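PDB 4GNR: ABC transporter substrate-binding protein-branched chain amino acid transport from Streptococcus pneumoniae, which binds isoleucine, and probably delivers branched-chain amino acids to an ABC importer at the cell surface as its substrate-binding component. Local coordinates for residues K131-Y136 against E349-P353; A143-L148 against Y168-V173. Numbering follows the deposited sequence.

Contact 1: residues K131-Y136 against E349-P353; sequences KIISNY and EVVKP
At the apolar centre, Ile132 CG2 meets Val351 CG2 at 3.6 Å. Ile132 (chi1 -74°, chi2 171°) leaves its helix sideways, but its end approaches the C-terminal tail, where CG1 lies 3.7 Å from Lys352 C and 4.0 Å from Pro353 CD. Val351 (chi1 m) also faces the helix, its CG1 4.4 Å from Tyr136 CD2. Residues 131-136 are regular helix (phi/psi near -62/-47), whereas Glu349-Val351 are extended. The axes of helix 131-136 and strand 349-351 pass 10.7 Å apart at 123°, the usual spacing of a helix packed on a sheet, filled by one layer of side chains, and the backbones come closest at Ile132 and Pro353 (CA-CA 5.1 Å). Farther out, Lys131 CD lies 4.0 Å from Pro353 CB.

Polar links flank this centre. Tyr136 (chi1 t) donates from OH to Glu349 OE1 at 2.6 Å, the carboxylate oxygen lying near the ring plane. Asn135 ND2 makes a weak hydrogen bond (3.0 Å, 133°) to the terminal carboxylate oxygen Pro353 OXT, and a water joins Asn135 ND2 (2.6 Å) to Lys352 O (2.5 Å).

This is helix-on-sheet packing in an alpha/beta lobe: helix 126-139 covers the edge strand 344-351 and its antiparallel neighbour 335-341, where Ile132 also touches Ala335 and Met337, while Ile133 and Ser134 turn to helix 155-167.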
ATOM      1  N   LYS A 131      -8.249 -13.559  -0.885  1.00  7.85           N
ATOM      2  CA  LYS A 131      -8.825 -14.573   0.015  1.00  8.35           C
ATOM      3  C   LYS A 131      -9.629 -13.909   1.124  1.00  7.66           C
ATOM      4  O   LYS A 131     -10.728 -14.339   1.451  1.00  8.79           O
ATOM      5  CB  LYS A 131      -7.719 -15.447   0.628  1.00  9.58           C
ATOM      6  CG  LYS A 131      -7.026 -16.377  -0.323  1.00 11.69           C
ATOM      7  CD  LYS A 131      -5.798 -17.004   0.306  1.00 14.37           C
ATOM      8  CE  LYS A 131      -5.057 -17.910  -0.621  1.00 18.10           C
ATOM      9  NZ  LYS A 131      -3.811 -18.285   0.067  1.00 21.69           N
ATOM     10  N   ILE A 132      -9.051 -12.858   1.709  1.00  7.59           N
ATOM     11  CA  ILE A 132      -9.748 -12.118   2.763  1.00  7.46           C
ATOM     12  C   ILE A 132     -11.042 -11.509   2.212  1.00  7.22           C
ATOM     13  O   ILE A 132     -12.090 -11.566   2.858  1.00  8.44           O
ATOM     14  CB  ILE A 132      -8.839 -11.055   3.352  1.00  7.94           C
ATOM     15  CG1 ILE A 132      -7.786 -11.730   4.256  1.00  8.40           C
ATOM     16  CG2 ILE A 132      -9.656 -10.018   4.121  1.00  9.99           C
ATOM     17  CD1 ILE A 132      -6.710 -10.733   4.705  1.00  9.83           C
ATOM     18  N   ILE A 133     -10.966 -10.888   1.032  1.00  7.14           N
ATOM     19  CA  ILE A 133     -12.161 -10.290   0.450  1.00  7.27           C
ATOM     20  C   ILE A 133     -13.236 -11.370   0.236  1.00  7.72           C
ATOM     21  O   ILE A 133     -14.407 -11.171   0.561  1.00  8.66           O
ATOM     22  CB  ILE A 133     -11.821  -9.505  -0.830  1.00  7.92           C
ATOM     23  CG1 ILE A 133     -10.987  -8.258  -0.476  1.00  7.74           C
ATOM     24  CG2 ILE A 133     -13.095  -9.096  -1.568  1.00  8.94           C
ATOM     25  CD1 ILE A 133     -10.311  -7.587  -1.674  1.00 10.03           C
ATOM     26  N   SER A 134     -12.860 -12.494  -0.348  1.00  7.88           N
ATOM     27  CA  SER A 134     -13.823 -13.600  -0.540  1.00  8.66           C
ATOM     28  C   SER A 134     -14.451 -14.045   0.789  1.00  8.82           C
ATOM     29  O   SER A 134     -15.676 -14.163   0.915  1.00  9.84           O
ATOM     30  CB  SER A 134     -13.162 -14.795  -1.206  1.00  9.69           C
ATOM     31  OG  SER A 134     -14.097 -15.840  -1.432  1.00 11.97           O
ATOM     32  N   ASN A 135     -13.618 -14.281   1.801  1.00  8.91           N
ATOM     33  CA  ASN A 135     -14.153 -14.711   3.097  1.00  9.51           C
ATOM     34  C   ASN A 135     -15.095 -13.671   3.704  1.00  9.43           C
ATOM     35  O   ASN A 135     -16.142 -14.004   4.249  1.00 10.53           O
ATOM     36  CB  ASN A 135     -13.010 -14.963   4.102  1.00 10.85           C
ATOM     37  CG  ASN A 135     -12.110 -16.137   3.747  1.00 13.03           C
ATOM     38  OD1 ASN A 135     -12.446 -16.983   2.915  1.00 16.54           O
ATOM     39  ND2 ASN A 135     -10.956 -16.202   4.419  1.00 17.02           N
ATOM     40  N   TYR A 136     -14.700 -12.408   3.619  1.00  9.05           N
ATOM     41  CA  TYR A 136     -15.471 -11.329   4.243  1.00  8.84           C
ATOM     42  C   TYR A 136     -16.819 -11.135   3.546  1.00  9.32           C
ATOM     43  O   TYR A 136     -17.884 -11.032   4.182  1.00 10.41           O
ATOM     44  CB  TYR A 136     -14.658 -10.026   4.253  1.00  9.30           C
ATOM     45  CG  TYR A 136     -15.271  -8.975   5.123  1.00  9.34           C
ATOM     46  CD1 TYR A 136     -16.197  -8.058   4.624  1.00 10.07           C
ATOM     47  CD2 TYR A 136     -14.976  -8.926   6.476  1.00  9.55           C
ATOM     48  CE1 TYR A 136     -16.779  -7.101   5.451  1.00 10.30           C
ATOM     49  CE2 TYR A 136     -15.553  -7.972   7.318  1.00 10.61           C
ATOM     50  CZ  TYR A 136     -16.467  -7.067   6.797  1.00 10.69           C
ATOM     51  OH  TYR A 136     -17.076  -6.115   7.588  1.00 12.89           O
ATOM     52  N   GLU A 349     -11.994  -4.528  11.652  0.50  9.32           N
ATOM     53  CA  GLU A 349     -12.014  -5.955  12.051  0.50  9.53           C
ATOM     54  C   GLU A 349     -10.730  -6.656  11.610  0.50  9.18           C
ATOM     55  O   GLU A 349     -10.432  -6.673  10.414  0.50  9.28           O
ATOM     56  CB  GLU A 349     -13.201  -6.672  11.380  0.50  9.83           C
ATOM     57  CG  GLU A 349     -14.555  -6.107  11.770  0.50 10.60           C
ATOM     58  CD  GLU A 349     -15.670  -6.649  10.884  0.50 12.22           C
ATOM     59  OE1 GLU A 349     -16.132  -5.874  10.031  0.50  9.55           O
ATOM     60  OE2 GLU A 349     -15.994  -7.859  10.931  0.50 15.08           O
ATOM     61  N   VAL A 350     -10.001  -7.262  12.550  1.00  9.83           N
ATOM     62  CA  VAL A 350      -8.778  -7.989  12.193  1.00  9.85           C
ATOM     63  C   VAL A 350      -9.214  -9.197  11.360  1.00  9.79           C
ATOM     64  O   VAL A 350     -10.098  -9.939  11.758  1.00 12.04           O
ATOM     65  CB  VAL A 350      -7.989  -8.440  13.421  1.00 10.62           C
ATOM     66  CG1 VAL A 350      -6.832  -9.326  13.025  1.00 11.97           C
ATOM     67  CG2 VAL A 350      -7.510  -7.217  14.196  1.00 12.83           C
ATOM     68  N   VAL A 351      -8.567  -9.377  10.213  1.00  9.31           N
ATOM     69  CA  VAL A 351      -8.878 -10.440   9.277  1.00  9.68           C
ATOM     70  C   VAL A 351      -7.626 -11.115   8.766  1.00  9.57           C
ATOM     71  O   VAL A 351      -6.579 -10.498   8.668  1.00  9.70           O
ATOM     72  CB  VAL A 351      -9.700  -9.890   8.059  1.00 10.27           C
ATOM     73  CG1 VAL A 351     -11.121  -9.519   8.471  1.00 12.35           C
ATOM     74  CG2 VAL A 351      -8.996  -8.695   7.409  1.00 10.07           C
ATOM     75  N   LYS A 352      -7.760 -12.394   8.451  1.00 10.28           N
ATOM     76  CA  LYS A 352      -6.649 -13.166   7.895  1.00 11.27           C
ATOM     77  C   LYS A 352      -7.295 -14.213   6.966  1.00 10.41           C
ATOM     78  O   LYS A 352      -8.462 -14.539   7.124  1.00 12.15           O
ATOM     79  CB  LYS A 352      -5.796 -13.809   8.992  1.00 12.68           C
ATOM     80  CG  LYS A 352      -6.556 -14.820   9.822  1.00 13.81           C
ATOM     81  CD  LYS A 352      -5.733 -15.430  10.960  1.00 13.79           C
ATOM     82  CE  LYS A 352      -6.566 -16.439  11.731  1.00 14.50           C
ATOM     83  NZ  LYS A 352      -5.851 -17.083  12.856  1.00 15.98           N
ATOM     84  N   PRO A 353      -6.544 -14.766   6.000  1.00 11.14           N
ATOM     85  CA  PRO A 353      -7.138 -15.767   5.120  1.00 13.01           C
ATOM     86  C   PRO A 353      -7.602 -17.001   5.848  1.00 13.72           C
ATOM     87  O   PRO A 353      -7.077 -17.307   6.918  1.00 15.49           O
ATOM     88  CB  PRO A 353      -5.996 -16.145   4.191  1.00 13.68           C
ATOM     89  CG  PRO A 353      -5.114 -15.015   4.194  1.00 13.18           C
ATOM     90  CD  PRO A 353      -5.187 -14.429   5.583  1.00 11.63           C
ATOM     91  OXT PRO A 353      -8.499 -17.681   5.339  1.00 16.82           O
TER
HETATM   92  O   HOH W   1     -10.802 -14.295   6.236  1.00 57.94           O

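Contact 2: residues A143-L148 against Y168-V173; sequences AKKVVL and YKGEIV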
ATOM      1  N   ALA A 143     -22.956 -12.404   1.295  1.00 14.23           N
ATOM      2  CA  ALA A 143     -23.158 -12.348  -0.159  1.00 14.45           C
ATOM      3  C   ALA A 143     -23.022 -13.646  -0.968  1.00 14.99           C
ATOM      4  O   ALA A 143     -21.927 -14.167  -1.111  1.00 17.34           O
ATOM      5  CB  ALA A 143     -22.193 -11.276  -0.735  1.00 16.30           C
ATOM      6  N   LYS A 144     -24.148 -14.147  -1.480  1.00 14.43           N
ATOM      7  CA  LYS A 144     -24.190 -15.352  -2.323  1.00 15.96           C
ATOM      8  C   LYS A 144     -24.025 -15.002  -3.814  1.00 13.69           C
ATOM      9  O   LYS A 144     -23.797 -15.878  -4.646  1.00 15.24           O
ATOM     10  CB  LYS A 144     -25.482 -16.128  -2.105  1.00 17.75           C
ATOM     11  CG  LYS A 144     -25.670 -16.610  -0.670  1.00 21.92           C
ATOM     12  CD  LYS A 144     -26.941 -17.437  -0.498  1.00 26.33           C
ATOM     13  CE  LYS A 144     -26.918 -18.710  -1.332  1.00 28.94           C
ATOM     14  NZ  LYS A 144     -25.803 -19.616  -0.946  1.00 31.54           N
ATOM     15  N   LYS A 145     -24.138 -13.726  -4.155  0.50 13.45           N
ATOM     16  CA  LYS A 145     -23.956 -13.290  -5.546  0.50 13.52           C
ATOM     17  C   LYS A 145     -23.225 -11.953  -5.479  0.50 12.82           C
ATOM     18  O   LYS A 145     -23.570 -11.104  -4.672  0.50 12.71           O
ATOM     19  CB  LYS A 145     -25.270 -13.169  -6.335  0.50 13.33           C
ATOM     20  CG  LYS A 145     -26.051 -14.463  -6.519  0.50 14.07           C
ATOM     21  CD  LYS A 145     -27.349 -14.221  -7.290  0.50 15.75           C
ATOM     22  CE  LYS A 145     -28.167 -15.490  -7.458  0.50 17.84           C
ATOM     23  NZ  LYS A 145     -29.452 -15.252  -8.173  0.50 19.54           N
ATOM     24  N   VAL A 146     -22.219 -11.774  -6.329  1.00 12.15           N
ATOM     25  CA  VAL A 146     -21.418 -10.553  -6.373  1.00 11.10           C
ATOM     26  C   VAL A 146     -21.114 -10.174  -7.818  1.00 11.12           C
ATOM     27  O   VAL A 146     -21.210 -10.979  -8.746  1.00 12.63           O
ATOM     28  CB  VAL A 146     -20.029 -10.688  -5.682  1.00 11.50           C
ATOM     29  CG1 VAL A 146     -20.194 -11.050  -4.216  1.00 12.70           C
ATOM     30  CG2 VAL A 146     -19.138 -11.665  -6.438  1.00 14.04           C
ATOM     31  N   VAL A 147     -20.798  -8.892  -7.962  1.00 10.53           N
ATOM     32  CA  VAL A 147     -20.268  -8.336  -9.160  1.00 10.72           C
ATOM     33  C   VAL A 147     -18.739  -8.154  -8.891  1.00  9.95           C
ATOM     34  O   VAL A 147     -18.349  -7.701  -7.844  1.00 10.30           O
ATOM     35  CB  VAL A 147     -20.835  -6.953  -9.522  1.00 11.65           C
ATOM     36  CG1 VAL A 147     -20.072  -6.309 -10.666  1.00 12.86           C
ATOM     37  CG2 VAL A 147     -22.319  -7.050  -9.847  1.00 13.49           C
ATOM     38  N   LEU A 148     -17.902  -8.514  -9.856  1.00 10.02           N
ATOM     39  CA  LEU A 148     -16.434  -8.340  -9.805  1.00  9.87           C
ATOM     40  C   LEU A 148     -16.136  -7.304 -10.916  1.00 10.05           C
ATOM     41  O   LEU A 148     -16.503  -7.530 -12.088  1.00 12.30           O
ATOM     42  CB  LEU A 148     -15.698  -9.656 -10.009  1.00 10.05           C
ATOM     43  CG  LEU A 148     -14.169  -9.627  -9.918  1.00 10.32           C
ATOM     44  CD1 LEU A 148     -13.674  -9.039  -8.579  1.00 10.31           C
ATOM     45  CD2 LEU A 148     -13.608 -11.034 -10.143  1.00 11.51           C
ATOM     46  N   TYR A 168     -13.880 -17.705  -3.968  1.00 11.10           N
ATOM     47  CA  TYR A 168     -15.313 -17.458  -3.857  1.00 11.21           C
ATOM     48  C   TYR A 168     -16.209 -18.577  -4.352  1.00 10.98           C
ATOM     49  O   TYR A 168     -16.052 -19.028  -5.464  1.00 12.82           O
ATOM     50  CB  TYR A 168     -15.616 -16.101  -4.513  1.00 11.15           C
ATOM     51  CG  TYR A 168     -17.035 -15.622  -4.282  1.00 10.70           C
ATOM     52  CD1 TYR A 168     -17.925 -15.502  -5.334  1.00 11.13           C
ATOM     53  CD2 TYR A 168     -17.493 -15.340  -3.003  1.00 11.52           C
ATOM     54  CE1 TYR A 168     -19.225 -15.074  -5.125  1.00 12.21           C
ATOM     55  CE2 TYR A 168     -18.797 -14.932  -2.782  1.00 12.73           C
ATOM     56  CZ  TYR A 168     -19.660 -14.791  -3.847  1.00 12.34           C
ATOM     57  OH  TYR A 168     -20.967 -14.385  -3.629  1.00 14.50           O
ATOM     58  N   LYS A 169     -17.153 -19.017  -3.509  1.00 11.59           N
ATOM     59  CA  LYS A 169     -18.053 -20.138  -3.837  1.00 12.40           C
ATOM     60  C   LYS A 169     -19.456 -19.722  -4.248  1.00 13.46           C
ATOM     61  O   LYS A 169     -20.272 -20.565  -4.612  1.00 15.07           O
ATOM     62  CB  LYS A 169     -18.104 -21.157  -2.687  1.00 13.25           C
ATOM     63  CG  LYS A 169     -16.729 -21.750  -2.347  1.00 14.26           C
ATOM     64  CD  LYS A 169     -16.034 -22.387  -3.541  1.00 19.63           C
ATOM     65  CE  LYS A 169     -14.632 -22.840  -3.192  1.00 22.44           C
ATOM     66  NZ  LYS A 169     -13.926 -23.367  -4.398  1.00 25.97           N
ATOM     67  N   GLY A 170     -19.721 -18.423  -4.179  1.00 13.15           N
ATOM     68  CA  GLY A 170     -20.999 -17.882  -4.588  1.00 14.05           C
ATOM     69  C   GLY A 170     -20.954 -17.668  -6.101  1.00 13.92           C
ATOM     70  O   GLY A 170     -20.062 -18.161  -6.806  1.00 15.62           O
ATOM     71  N   GLU A 171     -21.957 -16.973  -6.614  1.00 14.54           N
ATOM     72  CA  GLU A 171     -22.024 -16.713  -8.041  1.00 15.13           C
ATOM     73  C   GLU A 171     -21.567 -15.300  -8.383  1.00 14.19           C
ATOM     74  O   GLU A 171     -21.980 -14.328  -7.759  1.00 13.93           O
ATOM     75  CB  GLU A 171     -23.444 -16.910  -8.590  1.00 15.81           C
ATOM     76  CG  GLU A 171     -23.533 -16.685 -10.110  1.00 19.59           C
ATOM     77  CD  GLU A 171     -24.936 -16.821 -10.676  1.00 22.93           C
ATOM     78  OE1 GLU A 171     -25.870 -17.071  -9.888  1.00 27.25           O
ATOM     79  OE2 GLU A 171     -25.102 -16.658 -11.911  1.00 26.02           O
ATOM     80  N   ILE A 172     -20.660 -15.208  -9.341  1.00 13.34           N
ATOM     81  CA  ILE A 172     -20.179 -13.934  -9.867  1.00 13.70           C
ATOM     82  C   ILE A 172     -21.165 -13.660 -11.021  1.00 14.14           C
ATOM     83  O   ILE A 172     -21.069 -14.246 -12.110  1.00 16.26           O
ATOM     84  CB  ILE A 172     -18.711 -13.984 -10.304  1.00 13.98           C
ATOM     85  CG1 ILE A 172     -17.810 -14.326  -9.108  1.00 13.67           C
ATOM     86  CG2 ILE A 172     -18.298 -12.639 -10.878  1.00 14.53           C
ATOM     87  CD1 ILE A 172     -16.311 -14.396  -9.414  1.00 14.84           C
ATOM     88  N   VAL A 173     -22.125 -12.779 -10.755  1.00 14.39           N
ATOM     89  CA  VAL A 173     -23.208 -12.468 -11.721  1.00 15.15           C
ATOM     90  C   VAL A 173     -22.794 -11.539 -12.850  1.00 15.12           C
ATOM     91  O   VAL A 173     -23.485 -11.457 -13.870  1.00 16.81           O
ATOM     92  CB  VAL A 173     -24.480 -11.965 -11.018  1.00 16.04           C
ATOM     93  CG1 VAL A 173     -24.999 -13.026 -10.046  1.00 17.87           C
ATOM     94  CG2 VAL A 173     -24.300 -10.625 -10.355  1.00 18.20           C
TER
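Three backbone hydrogen bonds set a parallel register, pairing Lys145 with Glu171 and Val146 with Ile172 (CA-CA 4.7 and 5.0 Å): Glu171 N to Lys144 O (2.9 Å, 170°), Val146 N to Glu171 O (2.9 Å, 159°) and Val173 N to Val146 O (2.8 Å, 146°). A CA-H...O contact, Lys145 CA to Glu171 O at 3.1 Å, supplements them.

One side-chain hydrogen bond adds to the ladder: Tyr168 OH donates to Ala143 O at 2.7 Å. An ideal CB on Gly170 would lie 2.2 Å from that hydroxyl and 2.7 Å from Lys144 O, so a side chain would clash there.

Apolar packing on the Val146 and Ile172 face joins Val146 CG2 to Tyr168 CE1 (3.7 Å) and to Ile172 CG1 (4.0 Å). On the other face, charges lie near each other without a salt bridge: Lys145 NZ is 4.4 Å from Glu171 OE1.

Helix 155-167 connects the strands, packing Phe164 on Val146 and Ile172, in a beta-alpha-beta unit of the periplasmic binding protein fold.

In the fold
Both contacts belong to one lobe and reach opposite edges of its seven-stranded mixed sheet: contact 1 involves edge strand 344-351, contact 2 edge strand 171-178. Their centres are about 15 Å apart. Contact 1 lies nearer the chain's centre (about 17 Å against 26 Å, centre to centre); each is only partly buried, mixing buried and exposed residues. Their chemistry follows their roles: helix against strand relies on side chains, a water and the chain terminus, whereas strand against strand is held first by backbone hydrogen bonds, with side-chain packing added. Helix 126-139 connects them directly, since Ser134 OG packs 3.2 Å from Tyr168 N, and the same helix leads along the chain into strand 145-151.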